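Local coordinates for protein prophenoloxidase b (Marsupenaeus japonicus, PDB 3WKY) that is the hemolymph precursor of a phenoloxidase that, once activated, probably oxidises phenols at its dinuclear type 3 copper site, at residues A[426-431]-A[487-492]; A[590-595]-A[656-661]. All blocks are in the same frame, centred on the assembly; numbering follows the deposited sequence.

How the contacts relate
Both contacts are antiparallel strand pairs in the Ig-like domain of the hemocyanin family, but they belong to different sheets. Contact 1 joins strands 424-432 and 485-493 of a three-stranded sheet. Contact 2 joins strands 588-598 and 655-664 inside a larger mixed sheet. Their centres are about 10 Å apart, and the sheets touch through Val428, Val430 and Ile489 of contact 1 and Phe592, Val594, Met656, Gln658 and Val660 of contact 2. Contact 1 is partly buried. Its valine and isoleucine face meets contact 2; the opposite face is threonine-rich and carries a glycan on Asn427. Contact 2 is buried; its face away from contact 1 sets Leu657 and Phe593 beside a water-linked His591-Glu659 pair.

Contact 1 (A[426-431]-A[487-492]); sequences LNVTVQ and YTITVN. With NAG (2-acetamido-2-deoxy-beta-D-glucopyranose), chain I.
Leu426 and Asn427 both face Thr490 in a classic beta bulge, and a single carbonyl takes the N-H of each. Thr490 O lies 2.7 Å from Leu426 N. Its bond to Asn427 N is longer, at 3.2 Å. Both donors are tilted moderately out of the carbonyl plane. Thr490 N bonds back to Asn427 O, from above that carbonyl's plane. Past the bulge the pairing is regular, and Thr429 and Thr488 exchange two backbone bonds.

Asn427 also carries sugar. Its ND2 is joined to C1 of N-acetylglucosamine by a 1.4 Å covalent bond. On the other branch of the amide, OD1 accepts Val428 N at 2.9 Å in a bent bond (136° at the hydrogen), which helps to hold the amide plane. A water accepts from ND2 and hydrogen-bonds Thr490 OG1, and so bridges the two strands beside the glycan.

The strands belong to a three-stranded antiparallel sheet of the Ig-like domain. Strand 424-432 is outermost within this chain, and strand 485-493 lies between it and strand 541-548. One face is apolar and packs on strands 588-598 and 655-664. There Val428 and Ile489 lie side by side, pointing the same way. The Ile489 chi2 of -54° sets Ile489 CD1 against both methyls of Val428, 3.7 Å from Val428 CG1. Next along, Val430 CG2 rests 3.8 Å from Tyr487 CB. The Tyr487 ring turns away from Val430, and its OH reaches Asp531. At the bulged end, Leu426 CD1 packs 3.8 Å from Asn492 CB.

Contact 2 (A[590-595]-A[656-661]); sequences FHFFVM and MLQEVT
Strands 590-595 and 656-661 run antiparallel, their axes 4.4 Å apart at closest and 145° between directions, with six backbone hydrogen bonds linking Phe590 to Val660, Phe592 to Gln658 and Val594 to Met656. Between these pairs, His591 faces Glu659 and Phe593 faces Leu657. Leu657 packs across to His591 on this face. Its CG is anti to the backbone N (chi1 -176°), and both methyls reach the neighbouring imidazole. CD2 lies obliquely 3.7 Å from His591 ND1, while CD1 lies 3.9 Å from His591 CB. Helix 645-650 covers the group through Ile645. An alanine at Leu657 would probably open a gap beside the imidazole and Ile645, and leave the His591 ring freer to turn.

The other face looks toward strand 424-432. Here Phe592 CB meets Gln658 CG, in one of its two conformers, at 3.7 Å. Diagonally, Phe592 CD2 meets Val660 CG1 at 4.1 Å. Phe590 CB packs against the other methyl of Val660, CG2.

The polar chemistry gathers round one water. It lies in the plane of the His591 ring, at its edge, 2.8 Å from ND1. It donates at 2.9 Å to Glu659 OE2, which also forms a salt bridge with Lys510. The carboxylate, linked through the water, might favour a protonated His591, and the lysine charge would probably offset part of that effect.

Contact 1 (A[426-431]-A[487-492])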
# COMPACT_ATOMS: atom_id res chain seq x y z
N LEU A 426 36.26 -47.93 -5.16
CA LEU A 426 37.59 -47.59 -5.66
C LEU A 426 37.56 -46.67 -6.87
O LEU A 426 38.46 -45.86 -7.06
CB LEU A 426 38.37 -48.86 -6.02
CG LEU A 426 38.73 -49.77 -4.85
CD1 LEU A 426 39.40 -51.05 -5.35
CD2 LEU A 426 39.63 -49.03 -3.89
N ASN A 427 36.53 -46.81 -7.71
CA ASN A 427 36.49 -46.06 -8.95
C ASN A 427 35.08 -45.97 -9.51
O ASN A 427 34.21 -46.79 -9.19
CB ASN A 427 37.40 -46.70 -9.99
CG ASN A 427 38.02 -45.68 -10.92
OD1 ASN A 427 37.63 -44.50 -10.93
ND2 ASN A 427 38.98 -46.12 -11.73
N VAL A 428 34.87 -44.98 -10.37
CA VAL A 428 33.58 -44.78 -11.00
C VAL A 428 33.86 -44.24 -12.39
O VAL A 428 34.70 -43.36 -12.55
CB VAL A 428 32.72 -43.72 -10.26
CG1 VAL A 428 31.37 -43.59 -10.93
CG2 VAL A 428 32.54 -44.06 -8.78
N THR A 429 33.21 -44.80 -13.40
CA THR A 429 33.31 -44.27 -14.75
C THR A 429 31.94 -44.33 -15.43
O THR A 429 31.18 -45.27 -15.21
CB THR A 429 34.35 -45.02 -15.61
OG1 THR A 429 34.40 -44.45 -16.92
CG2 THR A 429 33.99 -46.49 -15.72
N VAL A 430 31.65 -43.33 -16.25
CA VAL A 430 30.39 -43.25 -16.95
C VAL A 430 30.69 -43.17 -18.44
O VAL A 430 31.59 -42.43 -18.86
CB VAL A 430 29.59 -42.01 -16.48
CG1 VAL A 430 28.36 -41.78 -17.35
CG2 VAL A 430 29.18 -42.18 -15.02
N GLN A 431 29.95 -43.92 -19.25
CA GLN A 431 30.21 -43.94 -20.68
C GLN A 431 28.94 -43.97 -21.52
O GLN A 431 28.14 -44.91 -21.44
CB GLN A 431 31.13 -45.12 -21.07
CG GLN A 431 31.38 -45.23 -22.58
CD GLN A 431 32.15 -44.06 -23.14
OE1 GLN A 431 33.22 -43.70 -22.63
NE2 GLN A 431 31.62 -43.44 -24.19
N TYR A 487 27.37 -47.10 -16.65
CA TYR A 487 28.40 -46.70 -15.70
C TYR A 487 28.99 -47.95 -15.06
O TYR A 487 28.33 -48.98 -14.98
CB TYR A 487 27.87 -45.73 -14.63
CG TYR A 487 26.83 -46.30 -13.70
CD1 TYR A 487 27.19 -47.11 -12.63
CD2 TYR A 487 25.48 -46.01 -13.87
CE1 TYR A 487 26.24 -47.64 -11.79
CE2 TYR A 487 24.52 -46.52 -13.02
CZ TYR A 487 24.90 -47.33 -11.99
OH TYR A 487 23.96 -47.86 -11.14
N THR A 488 30.24 -47.86 -14.61
CA THR A 488 30.87 -48.98 -13.93
C THR A 488 31.46 -48.52 -12.60
O THR A 488 32.18 -47.52 -12.54
CB THR A 488 31.95 -49.64 -14.80
OG1 THR A 488 31.34 -50.15 -15.99
CG2 THR A 488 32.63 -50.79 -14.04
N ILE A 489 31.12 -49.25 -11.54
CA ILE A 489 31.65 -48.98 -10.23
C ILE A 489 32.67 -50.07 -9.91
O ILE A 489 32.36 -51.25 -10.00
CB ILE A 489 30.56 -49.02 -9.15
CG1 ILE A 489 29.36 -48.13 -9.55
CG2 ILE A 489 31.12 -48.60 -7.79
CD1 ILE A 489 29.74 -46.69 -9.87
N THR A 490 33.88 -49.66 -9.55
CA THR A 490 34.90 -50.61 -9.11
C THR A 490 34.89 -50.61 -7.58
O THR A 490 35.05 -49.56 -6.96
CB THR A 490 36.29 -50.20 -9.61
OG1 THR A 490 36.26 -50.10 -11.05
CG2 THR A 490 37.35 -51.23 -9.20
N VAL A 491 34.70 -51.79 -6.99
CA VAL A 491 34.69 -51.89 -5.53
C VAL A 491 35.69 -52.94 -5.03
O VAL A 491 36.17 -53.76 -5.81
CB VAL A 491 33.30 -52.23 -4.98
CG1 VAL A 491 32.26 -51.24 -5.50
CG2 VAL A 491 32.90 -53.65 -5.36
N ASN A 492 35.99 -52.89 -3.74
CA ASN A 492 36.79 -53.94 -3.11
C ASN A 492 36.10 -54.50 -1.89
O ASN A 492 35.62 -53.75 -1.03
CB ASN A 492 38.18 -53.44 -2.72
CG ASN A 492 39.08 -54.57 -2.25
OD1 ASN A 492 39.32 -55.53 -2.98
ND2 ASN A 492 39.59 -54.47 -1.01
C1 NAG I . 39.41 -45.08 -12.63
C2 NAG I . 40.92 -45.08 -12.43
C3 NAG I . 41.57 -44.03 -13.31
C4 NAG I . 41.06 -44.09 -14.75
C5 NAG I . 39.55 -44.33 -14.85
C6 NAG I . 39.19 -44.63 -16.30
C7 NAG I . 41.60 -45.87 -10.24
C8 NAG I . 41.98 -45.54 -8.82
N2 NAG I . 41.24 -44.86 -11.03
O3 NAG I . 42.97 -44.24 -13.32
O4 NAG I . 41.35 -42.87 -15.39
O5 NAG I . 39.13 -45.37 -13.99
O6 NAG I . 38.78 -45.97 -16.47
O7 NAG I . 41.62 -47.03 -10.63
O HOH W 1 38.69 -49.15 -12.19

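Contact 2 (A[590-595]-A[656-661])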
# COMPACT_ATOMS: atom_id res chain seq x y z
N PHE A 590 28.08 -31.90 -13.06
CA PHE A 590 27.26 -32.51 -12.02
C PHE A 590 28.06 -33.43 -11.11
O PHE A 590 28.97 -34.14 -11.58
CB PHE A 590 26.13 -33.34 -12.62
CG PHE A 590 25.06 -32.53 -13.30
CD1 PHE A 590 25.26 -32.01 -14.57
CD2 PHE A 590 23.82 -32.34 -12.69
CE1 PHE A 590 24.27 -31.28 -15.21
CE2 PHE A 590 22.82 -31.60 -13.32
CZ PHE A 590 23.05 -31.07 -14.59
N HIS A 591 27.73 -33.42 -9.82
CA HIS A 591 28.22 -34.44 -8.91
C HIS A 591 27.51 -35.75 -9.20
O HIS A 591 26.31 -35.77 -9.46
CB HIS A 591 27.91 -34.07 -7.46
CG HIS A 591 28.65 -32.87 -6.95
ND1 HIS A 591 30.03 -32.80 -6.91
CD2 HIS A 591 28.20 -31.71 -6.40
CE1 HIS A 591 30.39 -31.64 -6.39
NE2 HIS A 591 29.30 -30.96 -6.07
N PHE A 592 28.25 -36.86 -9.10
CA PHE A 592 27.71 -38.20 -9.30
C PHE A 592 28.16 -38.97 -8.06
O PHE A 592 29.28 -39.50 -8.00
CB PHE A 592 28.31 -38.78 -10.60
CG PHE A 592 27.67 -40.05 -11.10
CD1 PHE A 592 28.17 -41.30 -10.70
CD2 PHE A 592 26.67 -40.02 -12.07
CE1 PHE A 592 27.62 -42.48 -11.20
CE2 PHE A 592 26.12 -41.20 -12.57
CZ PHE A 592 26.60 -42.43 -12.14
N PHE A 593 27.31 -38.98 -7.04
CA PHE A 593 27.64 -39.55 -5.73
C PHE A 593 27.35 -41.05 -5.74
O PHE A 593 26.28 -41.47 -6.19
CB PHE A 593 26.79 -38.86 -4.65
CG PHE A 593 26.81 -39.54 -3.28
CD1 PHE A 593 25.97 -40.62 -2.99
CD2 PHE A 593 27.62 -39.05 -2.27
CE1 PHE A 593 25.97 -41.22 -1.74
CE2 PHE A 593 27.63 -39.65 -1.01
CZ PHE A 593 26.80 -40.73 -0.74
N VAL A 594 28.30 -41.84 -5.24
CA VAL A 594 28.14 -43.30 -5.20
C VAL A 594 28.41 -43.82 -3.79
O VAL A 594 29.46 -43.54 -3.22
CB VAL A 594 29.13 -44.00 -6.17
CG1 VAL A 594 28.95 -45.53 -6.12
CG2 VAL A 594 28.97 -43.47 -7.58
N MET A 595 27.46 -44.58 -3.23
CA MET A 595 27.69 -45.22 -1.94
C MET A 595 27.39 -46.72 -1.98
O MET A 595 26.37 -47.15 -2.51
CB MET A 595 26.84 -44.56 -0.85
CG MET A 595 27.05 -45.15 0.53
SD MET A 595 25.96 -44.33 1.73
CE MET A 595 26.54 -45.02 3.29
N MET A 656 32.15 -42.61 -2.81
CA MET A 656 33.02 -41.93 -3.75
C MET A 656 32.26 -40.84 -4.50
O MET A 656 31.10 -41.03 -4.86
CB MET A 656 33.66 -42.92 -4.74
CG MET A 656 34.52 -42.26 -5.83
SD MET A 656 35.75 -43.41 -6.52
CE MET A 656 36.89 -43.56 -5.14
N LEU A 657 32.91 -39.71 -4.73
CA LEU A 657 32.28 -38.61 -5.46
C LEU A 657 32.87 -38.49 -6.86
O LEU A 657 34.01 -38.07 -7.04
CB LEU A 657 32.46 -37.30 -4.70
CG LEU A 657 31.76 -36.09 -5.33
CD1 LEU A 657 30.24 -36.25 -5.22
CD2 LEU A 657 32.24 -34.78 -4.69
N GLN A 658 32.07 -38.86 -7.85
CA GLN A 658 32.46 -38.77 -9.25
C GLN A 658 31.85 -37.48 -9.83
O GLN A 658 31.06 -36.80 -9.16
CB GLN A 658 32.05 -40.08 -9.97
CG GLN A 658 31.69 -40.03 -11.45
CD GLN A 658 32.84 -40.23 -12.41
OE1 GLN A 658 34.01 -40.07 -12.04
NE2 GLN A 658 32.52 -40.57 -13.66
N GLU A 659 32.21 -37.16 -11.06
CA GLU A 659 31.74 -35.95 -11.71
C GLU A 659 31.45 -36.27 -13.17
O GLU A 659 32.24 -36.97 -13.82
CB GLU A 659 32.83 -34.90 -11.59
CG GLU A 659 32.37 -33.48 -11.65
CD GLU A 659 33.47 -32.50 -11.26
OE1 GLU A 659 34.18 -32.02 -12.17
OE2 GLU A 659 33.61 -32.19 -10.05
N VAL A 660 30.33 -35.79 -13.69
CA VAL A 660 30.05 -35.93 -15.12
C VAL A 660 29.71 -34.58 -15.72
O VAL A 660 29.35 -33.64 -15.00
CB VAL A 660 28.90 -36.93 -15.41
CG1 VAL A 660 29.20 -38.29 -14.79
CG2 VAL A 660 27.55 -36.40 -14.92
N THR A 661 29.86 -34.47 -17.04
CA THR A 661 29.46 -33.28 -17.77
C THR A 661 28.25 -33.63 -18.60
O THR A 661 28.18 -34.72 -19.18
CB THR A 661 30.61 -32.78 -18.67
OG1 THR A 661 31.74 -32.44 -17.86
CG2 THR A 661 30.19 -31.56 -19.49
O HOH W 2 32.34 -33.82 -8.05